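Local coordinates for protein transcriptional regulator (Enterococcus faecalis, PDB 3QFI) that is of unknown detailed function but belongs to the LytR-CpsA-Psr family of cell-envelope-associated proteins, at residues Val24-Ile29 / His105-Asn110; Asp43-Val48 / Ile60-Asp65; Asp116-Val121 / Glu178-Lys183. All coordinates share one frame; numbering follows the deposited sequence.

Contact 1. Residues Val24-Ile29 / His105-Asn110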
loop_
_atom_site.group_PDB
_atom_site.type_symbol
_atom_site.label_atom_id
_atom_site.label_comp_id
_atom_site.label_asym_id
_atom_site.label_seq_id
_atom_site.Cartn_x
_atom_site.Cartn_y
_atom_site.Cartn_z
ATOM N N VAL A 24 -1.011 1.170 -8.768
ATOM C CA VAL A 24 -1.896 2.035 -8.021
ATOM C C VAL A 24 -1.501 2.133 -6.557
ATOM O O VAL A 24 -1.077 1.153 -5.933
ATOM C CB VAL A 24 -3.346 1.547 -8.158
ATOM C CG1 VAL A 24 -3.368 0.029 -8.217
ATOM C CG2 VAL A 24 -4.185 2.046 -6.985
ATOM N N LEU A 25 -1.609 3.344 -6.024
ATOM C CA LEU A 25 -1.281 3.607 -4.631
ATOM C C LEU A 25 -2.585 3.651 -3.839
ATOM O O LEU A 25 -3.481 4.438 -4.143
ATOM C CB LEU A 25 -0.569 4.956 -4.494
ATOM C CG LEU A 25 -0.158 5.320 -3.064
ATOM C CD1 LEU A 25 1.123 4.567 -2.722
ATOM C CD2 LEU A 25 0.066 6.822 -2.915
ATOM N N LEU A 26 -2.687 2.790 -2.835
ATOM C CA LEU A 26 -3.859 2.750 -1.988
ATOM C C LEU A 26 -3.473 3.426 -0.689
ATOM O O LEU A 26 -2.443 3.082 -0.093
ATOM C CB LEU A 26 -4.271 1.308 -1.686
ATOM C CG LEU A 26 -4.270 0.296 -2.835
ATOM C CD1 LEU A 26 -4.813 -1.046 -2.350
ATOM C CD2 LEU A 26 -5.103 0.810 -3.971
ATOM N N MET A 27 -4.282 4.391 -0.252
ATOM C CA MET A 27 -4.013 5.088 1.010
ATOM C C MET A 27 -5.211 5.001 1.942
ATOM O O MET A 27 -6.352 5.083 1.506
ATOM C CB MET A 27 -3.685 6.569 0.778
ATOM C CG MET A 27 -2.592 6.847 -0.250
ATOM S SD MET A 27 -2.027 8.562 -0.175
ATOM C CE MET A 27 -3.509 9.455 -0.700
ATOM N N GLY A 28 -4.927 4.825 3.227
ATOM C CA GLY A 28 -5.950 4.747 4.250
ATOM C C GLY A 28 -5.689 5.899 5.202
ATOM O O GLY A 28 -4.831 5.807 6.077
ATOM N N ILE A 29 -6.419 6.995 5.001
ATOM C CA ILE A 29 -6.292 8.208 5.799
ATOM C C ILE A 29 -7.357 8.240 6.874
ATOM O O ILE A 29 -8.504 7.895 6.624
ATOM C CB ILE A 29 -6.478 9.478 4.927
ATOM C CG1 ILE A 29 -5.571 9.414 3.702
ATOM C CG2 ILE A 29 -6.143 10.727 5.743
ATOM C CD1 ILE A 29 -4.109 9.321 4.048
ATOM N N HIS A 105 -2.462 5.296 -10.911
ATOM C CA HIS A 105 -3.697 5.603 -10.229
ATOM C C HIS A 105 -3.529 5.599 -8.716
ATOM O O HIS A 105 -2.597 4.987 -8.175
ATOM C CB HIS A 105 -4.750 4.570 -10.616
ATOM C CG HIS A 105 -5.088 4.562 -12.071
ATOM N ND1 HIS A 105 -5.763 5.597 -12.682
ATOM C CD2 HIS A 105 -4.875 3.633 -13.032
ATOM C CE1 HIS A 105 -5.953 5.304 -13.956
ATOM N NE2 HIS A 105 -5.426 4.118 -14.194
ATOM N N TYR A 106 -4.447 6.267 -8.029
ATOM C CA TYR A 106 -4.406 6.308 -6.580
ATOM C C TYR A 106 -5.822 6.182 -6.037
ATOM O O TYR A 106 -6.802 6.364 -6.766
ATOM C CB TYR A 106 -3.812 7.626 -6.097
ATOM C CG TYR A 106 -4.787 8.777 -6.112
ATOM C CD1 TYR A 106 -5.035 9.508 -7.278
ATOM C CD2 TYR A 106 -5.486 9.122 -4.955
ATOM C CE1 TYR A 106 -5.967 10.562 -7.281
ATOM C CE2 TYR A 106 -6.410 10.161 -4.948
ATOM C CZ TYR A 106 -6.649 10.878 -6.101
ATOM O OH TYR A 106 -7.570 11.906 -6.057
ATOM N N VAL A 107 -5.917 5.863 -4.752
ATOM C CA VAL A 107 -7.201 5.756 -4.071
ATOM C C VAL A 107 -7.031 6.112 -2.596
ATOM O O VAL A 107 -6.121 5.625 -1.936
ATOM C CB VAL A 107 -7.827 4.332 -4.211
ATOM C CG1 VAL A 107 -6.814 3.293 -3.884
ATOM C CG2 VAL A 107 -9.036 4.187 -3.279
ATOM N N SER A 108 -7.892 7.006 -2.111
ATOM C CA SER A 108 -7.898 7.444 -0.717
ATOM C C SER A 108 -9.188 6.936 -0.109
ATOM O O SER A 108 -10.273 7.239 -0.620
ATOM C CB SER A 108 -7.892 8.970 -0.599
ATOM O OG SER A 108 -6.636 9.533 -0.905
ATOM N N ILE A 109 -9.072 6.181 0.979
ATOM C CA ILE A 109 -10.235 5.621 1.662
ATOM C C ILE A 109 -10.211 6.012 3.140
ATOM O O ILE A 109 -9.163 5.935 3.790
ATOM C CB ILE A 109 -10.237 4.080 1.581
ATOM C CG1 ILE A 109 -9.611 3.639 0.245
ATOM C CG2 ILE A 109 -11.673 3.551 1.743
ATOM C CD1 ILE A 109 -9.504 2.120 0.046
ATOM N N ASN A 110 -11.365 6.439 3.652
ATOM C CA ASN A 110 -11.543 6.814 5.061
ATOM C C ASN A 110 -11.753 5.541 5.856
ATOM O O ASN A 110 -11.889 4.465 5.290
ATOM C CB ASN A 110 -12.812 7.650 5.252
ATOM C CG ASN A 110 -12.654 9.073 4.807
ATOM O OD1 ASN A 110 -13.621 9.848 4.827
ATOM N ND2 ASN A 110 -11.436 9.443 4.407
#
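Two neighbouring parallel strands of the mixed beta-sheet, 22-28 and 105-109, form this contact. The axes of their short segments here run 4.5 Å apart and nearly parallel, at 9°.

Backbone hydrogen bonds alternate between the strands. His105 O accepts from Leu25 N, and Leu25 O from Val107 N. The bond from Met27 N to Val107 O is 2.8 Å long and lies almost along the C=O axis. Met27 O then accepts from Ile109 N. Ile109 O takes the last bond, a bent one of 3.2 Å from Ile29 N. CA-H...O contacts run alongside, as from Val24 CA to His105 O at 3.0 Å.

Side chains divide between the two faces. Val24, Leu26, His105, Val107 and Ile109 share one face, where Leu26 and Val107 run alongside each other. Val24 CG2, anti to its backbone N, approaches Val107 CG1 at 4.3 Å. Leu25, Met27, Tyr106 and Ser108 share the other face. Helix 80-98 covers it through Val95, Tyr83, Ala91 and Ile92.

The Met27 chain leaves with CG beside the backbone N and bends at chi3 (-66°). This bend brings its CE methyl next to Ser108 OG.

Contact 2. Residues Asp43-Val48 / Ile60-Asp65; sequences DTTMVV and ISLDRD
A beta hairpin of strands 44-51 and 56-62 holds this contact, inside the central mixed sheet. The short strand axes approach to 4.7 Å and run antiparallel at 151°, twisted against each other.

Val47 pairs with Ile60. Val47 N donates to Ile60 O over 2.8 Å, in the carbonyl plane and on a lone pair. Leu62 N donates to Thr45 O over 3.0 Å, nearly along the C=O axis. Between them, Met46 and Ser61 form a non-hydrogen-bonded pair. There Met46 CA makes a CA-H...O contact of 3.2 Å to Ile60 O. Met46 CG, anti to its backbone N (chi1 -171°), also lies beside that oxygen.

The apolar contact is on the face of Thr45, Val47, Ile60 and Leu62. Val47 runs alongside Ile60, with Val47 CB 3.5 Å from Ile60 CG2. Leu62 slants across Thr45 and Val47. Its CD1 touches Thr45 CG2 at 3.7 Å and Val47 CG2 at 3.9 Å.

Further along, Asp63 OD1 accepts from Asp65 N with its anti lone pair, an Asx turn. The Arg64 chain bends at chi3 (65°), and Asp43 N lies over one guanidinium face, toward its rim. Arg159 and Arg169 bring like charge close to Arg64 NH2.

Helix 80-98 covers the apolar face, with Val95 on Val47 and Leu62, and Leu98 on Leu62. Helix 166-184 lies on the Met46 and Ser61 face, where Arg174 NH1 bonds Ser61 OG. Strand 22-28 flanks strand 44-51 at its other edge.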
loop_
_atom_site.group_PDB
_atom_site.type_symbol
_atom_site.label_atom_id
_atom_site.label_comp_id
_atom_site.label_asym_id
_atom_site.label_seq_id
_atom_site.Cartn_x
_atom_site.Cartn_y
_atom_site.Cartn_z
ATOM N N ASP A 43 -0.270 7.435 8.222
ATOM C CA ASP A 43 -1.356 6.476 8.047
ATOM C C ASP A 43 -0.853 5.250 7.276
ATOM O O ASP A 43 0.332 4.926 7.318
ATOM C CB ASP A 43 -2.518 7.142 7.298
ATOM C CG ASP A 43 -2.857 8.533 7.844
ATOM O OD1 ASP A 43 -2.043 9.458 7.662
ATOM O OD2 ASP A 43 -3.935 8.699 8.453
ATOM N N THR A 44 -1.753 4.576 6.570
ATOM C CA THR A 44 -1.389 3.386 5.813
ATOM C C THR A 44 -1.268 3.700 4.330
ATOM O O THR A 44 -2.218 4.170 3.698
ATOM C CB THR A 44 -2.424 2.273 6.011
ATOM O OG1 THR A 44 -3.628 2.603 5.307
ATOM C CG2 THR A 44 -2.745 2.123 7.489
ATOM N N THR A 45 -0.090 3.421 3.787
ATOM C CA THR A 45 0.228 3.677 2.394
ATOM C C THR A 45 0.728 2.403 1.754
ATOM O O THR A 45 1.699 1.808 2.216
ATOM C CB THR A 45 1.324 4.740 2.302
ATOM O OG1 THR A 45 0.860 5.939 2.931
ATOM C CG2 THR A 45 1.693 5.025 0.851
ATOM N N MET A 46 0.076 1.998 0.675
ATOM C CA MET A 46 0.453 0.771 -0.012
ATOM C C MET A 46 0.541 0.980 -1.528
ATOM O O MET A 46 0.001 1.952 -2.062
ATOM C CB MET A 46 -0.587 -0.310 0.309
ATOM C CG MET A 46 -0.249 -1.720 -0.146
ATOM S SD MET A 46 -1.637 -2.885 0.141
ATOM C CE MET A 46 -1.842 -2.814 1.958
ATOM N N VAL A 47 1.239 0.072 -2.208
ATOM C CA VAL A 47 1.368 0.122 -3.656
ATOM C C VAL A 47 1.119 -1.261 -4.227
ATOM O O VAL A 47 1.612 -2.261 -3.703
ATOM C CB VAL A 47 2.760 0.581 -4.111
ATOM C CG1 VAL A 47 2.824 0.571 -5.631
ATOM C CG2 VAL A 47 3.053 1.981 -3.584
ATOM N N VAL A 48 0.336 -1.314 -5.299
ATOM C CA VAL A 48 0.010 -2.582 -5.945
ATOM C C VAL A 48 0.318 -2.500 -7.434
ATOM O O VAL A 48 0.040 -1.484 -8.071
ATOM C CB VAL A 48 -1.495 -2.938 -5.766
ATOM C CG1 VAL A 48 -1.840 -4.200 -6.546
ATOM C CG2 VAL A 48 -1.807 -3.133 -4.301
ATOM N N ILE A 60 2.755 -3.697 -1.830
ATOM C CA ILE A 60 3.953 -3.142 -1.242
ATOM C C ILE A 60 3.571 -2.178 -0.135
ATOM O O ILE A 60 3.019 -1.114 -0.385
ATOM C CB ILE A 60 4.799 -2.401 -2.332
ATOM C CG1 ILE A 60 6.167 -3.051 -2.485
ATOM C CG2 ILE A 60 5.004 -0.954 -1.960
ATOM C CD1 ILE A 60 7.058 -2.909 -1.272
ATOM N N SER A 61 3.842 -2.578 1.095
ATOM C CA SER A 61 3.563 -1.745 2.244
ATOM C C SER A 61 4.706 -0.753 2.383
ATOM O O SER A 61 5.878 -1.129 2.241
ATOM C CB SER A 61 3.526 -2.590 3.510
ATOM O OG SER A 61 2.428 -3.482 3.523
ATOM N N LEU A 62 4.380 0.507 2.652
ATOM C CA LEU A 62 5.414 1.518 2.863
ATOM C C LEU A 62 5.342 1.980 4.320
ATOM O O LEU A 62 4.331 2.529 4.756
ATOM C CB LEU A 62 5.204 2.711 1.927
ATOM C CG LEU A 62 5.402 2.374 0.447
ATOM C CD1 LEU A 62 4.839 3.468 -0.430
ATOM C CD2 LEU A 62 6.882 2.167 0.185
ATOM N N ASP A 63 6.409 1.740 5.071
ATOM C CA ASP A 63 6.466 2.152 6.473
ATOM C C ASP A 63 6.457 3.680 6.529
ATOM O O ASP A 63 7.096 4.333 5.710
ATOM C CB ASP A 63 7.737 1.615 7.138
ATOM C CG ASP A 63 7.773 1.879 8.635
ATOM O OD1 ASP A 63 7.768 3.061 9.057
ATOM O OD2 ASP A 63 7.813 0.895 9.400
ATOM N N ARG A 64 5.729 4.238 7.491
ATOM C CA ARG A 64 5.624 5.682 7.644
ATOM C C ARG A 64 6.925 6.333 8.103
ATOM O O ARG A 64 7.141 7.531 7.900
ATOM C CB ARG A 64 4.504 6.028 8.638
ATOM C CG ARG A 64 4.764 5.587 10.089
ATOM C CD ARG A 64 3.587 5.922 11.025
ATOM N NE ARG A 64 2.392 5.163 10.654
ATOM C CZ ARG A 64 1.227 5.184 11.306
ATOM N NH1 ARG A 64 1.058 5.934 12.392
ATOM N NH2 ARG A 64 0.223 4.436 10.865
ATOM N N ASP A 65 7.794 5.555 8.726
ATOM C CA ASP A 65 9.048 6.114 9.208
ATOM C C ASP A 65 10.160 6.095 8.162
ATOM O O ASP A 65 11.296 6.465 8.446
ATOM C CB ASP A 65 9.487 5.362 10.462
ATOM C CG ASP A 65 8.460 5.450 11.578
ATOM O OD1 ASP A 65 8.240 4.431 12.273
ATOM O OD2 ASP A 65 7.878 6.547 11.766
#

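Contact 3. Residues Asp116-Val121 / Glu178-Lys183; sequences DLIDAV and EKIVRK
Ile180 overlaps three side chains of the facing segment and has the largest share of this contact. Its bond from CA to CB points toward residues 116-121. CG1 is anti to the carbonyl carbon (chi1 -66°), and chi2 of -63° turns CD1 aside. The two ends of the side chain therefore meet different partners.

The CG2 methyl takes Leu117. Ile180 CG2 sits 4.0 Å from Leu117 CD2, and the two side chains meet at a slant. Leu117 reaches it because its CG is anti to the backbone N (chi1 179°).

The CD1 methyl takes Ile118 and Val121. Ile118 CG1 is 3.8 Å from Ile180 CD1, and these side chains cross at about a right angle. Val121 CG2 is a little further from Ile180 CD1, at 4.2 Å.

One helical turn on, Lys183 meets Val121. The contact is made by the aliphatic part of the lysine, with Lys183 CG 3.9 Å from Val121 CB. The same Lys183 CG lies 3.8 Å from Val121 O. The backbone N of Val121 makes weak bonds back to Leu117 O and Ile118 O. Lys183 thus packs beside Val121 near the C-terminal end of helix 111-120.

Nearby, Ile124 of strand 124-128 touches Ile180 and Lys183, and Leu197 touches Leu117. Val184, on helix 166-184, touches Val121. The two segments meet through van der Waals contacts, chiefly between aliphatic side chains. The arrangement is that of two helices of an alpha/beta fold packed through aliphatic side chains, joining the C-terminal ends of helices 111-120 and 166-184.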
loop_
_atom_site.group_PDB
_atom_site.type_symbol
_atom_site.label_atom_id
_atom_site.label_comp_id
_atom_site.label_asym_id
_atom_site.label_seq_id
_atom_site.Cartn_x
_atom_site.Cartn_y
_atom_site.Cartn_z
ATOM N N ASP A 116 -17.415 0.412 5.336
ATOM C CA ASP A 116 -18.562 0.138 4.476
ATOM C C ASP A 116 -18.195 -0.756 3.292
ATOM O O ASP A 116 -19.037 -1.490 2.771
ATOM C CB ASP A 116 -19.179 1.439 3.953
ATOM C CG ASP A 116 -20.519 1.211 3.245
ATOM O OD1 ASP A 116 -21.446 0.664 3.888
ATOM O OD2 ASP A 116 -20.658 1.585 2.052
ATOM N N LEU A 117 -16.940 -0.690 2.867
ATOM C CA LEU A 117 -16.471 -1.498 1.754
ATOM C C LEU A 117 -16.415 -2.962 2.171
ATOM O O LEU A 117 -16.638 -3.858 1.360
ATOM C CB LEU A 117 -15.082 -1.032 1.315
ATOM C CG LEU A 117 -14.413 -1.780 0.156
ATOM C CD1 LEU A 117 -15.285 -1.712 -1.078
ATOM C CD2 LEU A 117 -13.032 -1.175 -0.123
ATOM N N ILE A 118 -16.112 -3.203 3.441
ATOM C CA ILE A 118 -16.034 -4.563 3.928
ATOM C C ILE A 118 -17.442 -5.124 4.045
ATOM O O ILE A 118 -17.682 -6.275 3.684
ATOM C CB ILE A 118 -15.282 -4.620 5.277
ATOM C CG1 ILE A 118 -13.839 -4.138 5.065
ATOM C CG2 ILE A 118 -15.276 -6.043 5.829
ATOM C CD1 ILE A 118 -12.965 -4.170 6.305
ATOM N N ASP A 119 -18.385 -4.308 4.507
ATOM C CA ASP A 119 -19.768 -4.772 4.628
ATOM C C ASP A 119 -20.492 -4.862 3.288
ATOM O O ASP A 119 -21.376 -5.692 3.112
ATOM C CB ASP A 119 -20.559 -3.864 5.566
ATOM C CG ASP A 119 -20.062 -3.943 6.991
ATOM O OD1 ASP A 119 -19.686 -5.058 7.419
ATOM O OD2 ASP A 119 -20.052 -2.903 7.685
ATOM N N ALA A 120 -20.106 -4.008 2.348
ATOM C CA ALA A 120 -20.713 -3.989 1.028
ATOM C C ALA A 120 -20.331 -5.227 0.229
ATOM O O ALA A 120 -20.979 -5.555 -0.772
ATOM C CB ALA A 120 -20.278 -2.738 0.274
ATOM N N VAL A 121 -19.262 -5.897 0.648
ATOM C CA VAL A 121 -18.819 -7.101 -0.042
ATOM C C VAL A 121 -19.222 -8.361 0.724
ATOM O O VAL A 121 -18.903 -9.469 0.302
ATOM C CB VAL A 121 -17.275 -7.119 -0.254
ATOM C CG1 VAL A 121 -16.850 -5.930 -1.108
ATOM C CG2 VAL A 121 -16.554 -7.102 1.090
ATOM N N GLU A 178 -6.049 -7.723 0.353
ATOM C CA GLU A 178 -5.956 -8.844 -0.578
ATOM C C GLU A 178 -7.292 -9.578 -0.656
ATOM O O GLU A 178 -7.749 -9.961 -1.740
ATOM C CB GLU A 178 -4.882 -9.821 -0.137
ATOM C CG GLU A 178 -4.622 -10.917 -1.146
ATOM C CD GLU A 178 -3.812 -12.051 -0.555
ATOM O OE1 GLU A 178 -2.827 -11.773 0.177
ATOM O OE2 GLU A 178 -4.163 -13.222 -0.830
ATOM N N LYS A 179 -7.909 -9.775 0.505
ATOM C CA LYS A 179 -9.188 -10.455 0.575
ATOM C C LYS A 179 -10.279 -9.606 -0.057
ATOM O O LYS A 179 -11.157 -10.129 -0.738
ATOM C CB LYS A 179 -9.529 -10.770 2.030
ATOM C CG LYS A 179 -8.596 -11.785 2.662
ATOM C CD LYS A 179 -8.469 -13.026 1.787
ATOM C CE LYS A 179 -7.686 -14.144 2.474
ATOM N NZ LYS A 179 -6.375 -13.694 3.009
ATOM N N ILE A 180 -10.214 -8.297 0.163
ATOM C CA ILE A 180 -11.196 -7.383 -0.401
ATOM C C ILE A 180 -11.133 -7.476 -1.923
ATOM O O ILE A 180 -12.088 -7.892 -2.580
ATOM C CB ILE A 180 -10.922 -5.918 0.030
ATOM C CG1 ILE A 180 -11.129 -5.769 1.533
ATOM C CG2 ILE A 180 -11.880 -4.964 -0.688
ATOM C CD1 ILE A 180 -12.551 -6.036 1.975
ATOM N N VAL A 181 -9.994 -7.089 -2.473
ATOM C CA VAL A 181 -9.786 -7.124 -3.902
ATOM C C VAL A 181 -10.213 -8.445 -4.494
ATOM O O VAL A 181 -10.850 -8.493 -5.552
ATOM C CB VAL A 181 -8.321 -6.908 -4.228
ATOM C CG1 VAL A 181 -8.072 -7.176 -5.703
ATOM C CG2 VAL A 181 -7.930 -5.483 -3.857
ATOM N N ARG A 182 -9.855 -9.523 -3.806
ATOM C CA ARG A 182 -10.186 -10.860 -4.266
ATOM C C ARG A 182 -11.703 -11.005 -4.408
ATOM O O ARG A 182 -12.192 -11.540 -5.399
ATOM C CB ARG A 182 -9.646 -11.883 -3.272
ATOM C CG ARG A 182 -9.424 -13.252 -3.861
ATOM C CD ARG A 182 -7.973 -13.463 -4.260
ATOM N NE ARG A 182 -7.825 -14.650 -5.101
ATOM C CZ ARG A 182 -6.659 -15.171 -5.469
ATOM N NH1 ARG A 182 -6.635 -16.252 -6.244
ATOM N NH2 ARG A 182 -5.523 -14.618 -5.056
ATOM N N LYS A 183 -12.432 -10.512 -3.411
ATOM C CA LYS A 183 -13.891 -10.565 -3.385
ATOM C C LYS A 183 -14.492 -9.620 -4.427
ATOM O O LYS A 183 -15.340 -10.022 -5.229
ATOM C CB LYS A 183 -14.391 -10.165 -1.999
ATOM C CG LYS A 183 -15.856 -10.455 -1.731
ATOM C CD LYS A 183 -16.090 -11.939 -1.517
ATOM C CE LYS A 183 -15.144 -12.502 -0.465
ATOM N NZ LYS A 183 -15.250 -11.766 0.819
#

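Overall arrangement
From the N terminus, strand 22-28 comes first and strand 44-51 follows it as its antiparallel neighbour. Contact 2 closes a short hairpin loop between strands 44-51 and 56-62. The chain then runs through helix 80-98 and returns in strand 105-109, where contact 1 closes a longer loop that contains contact 2. Contacts 1 and 2 touch across strands 22-28 and 44-51, so they belong to one sheet. Helix 111-120 follows strand 105-109 directly. Contact 3 comes after contact 1 in series and ties that helix to helix 166-184. Its centre is about 15 Å from that of contact 1 and about 19 Å from that of contact 2.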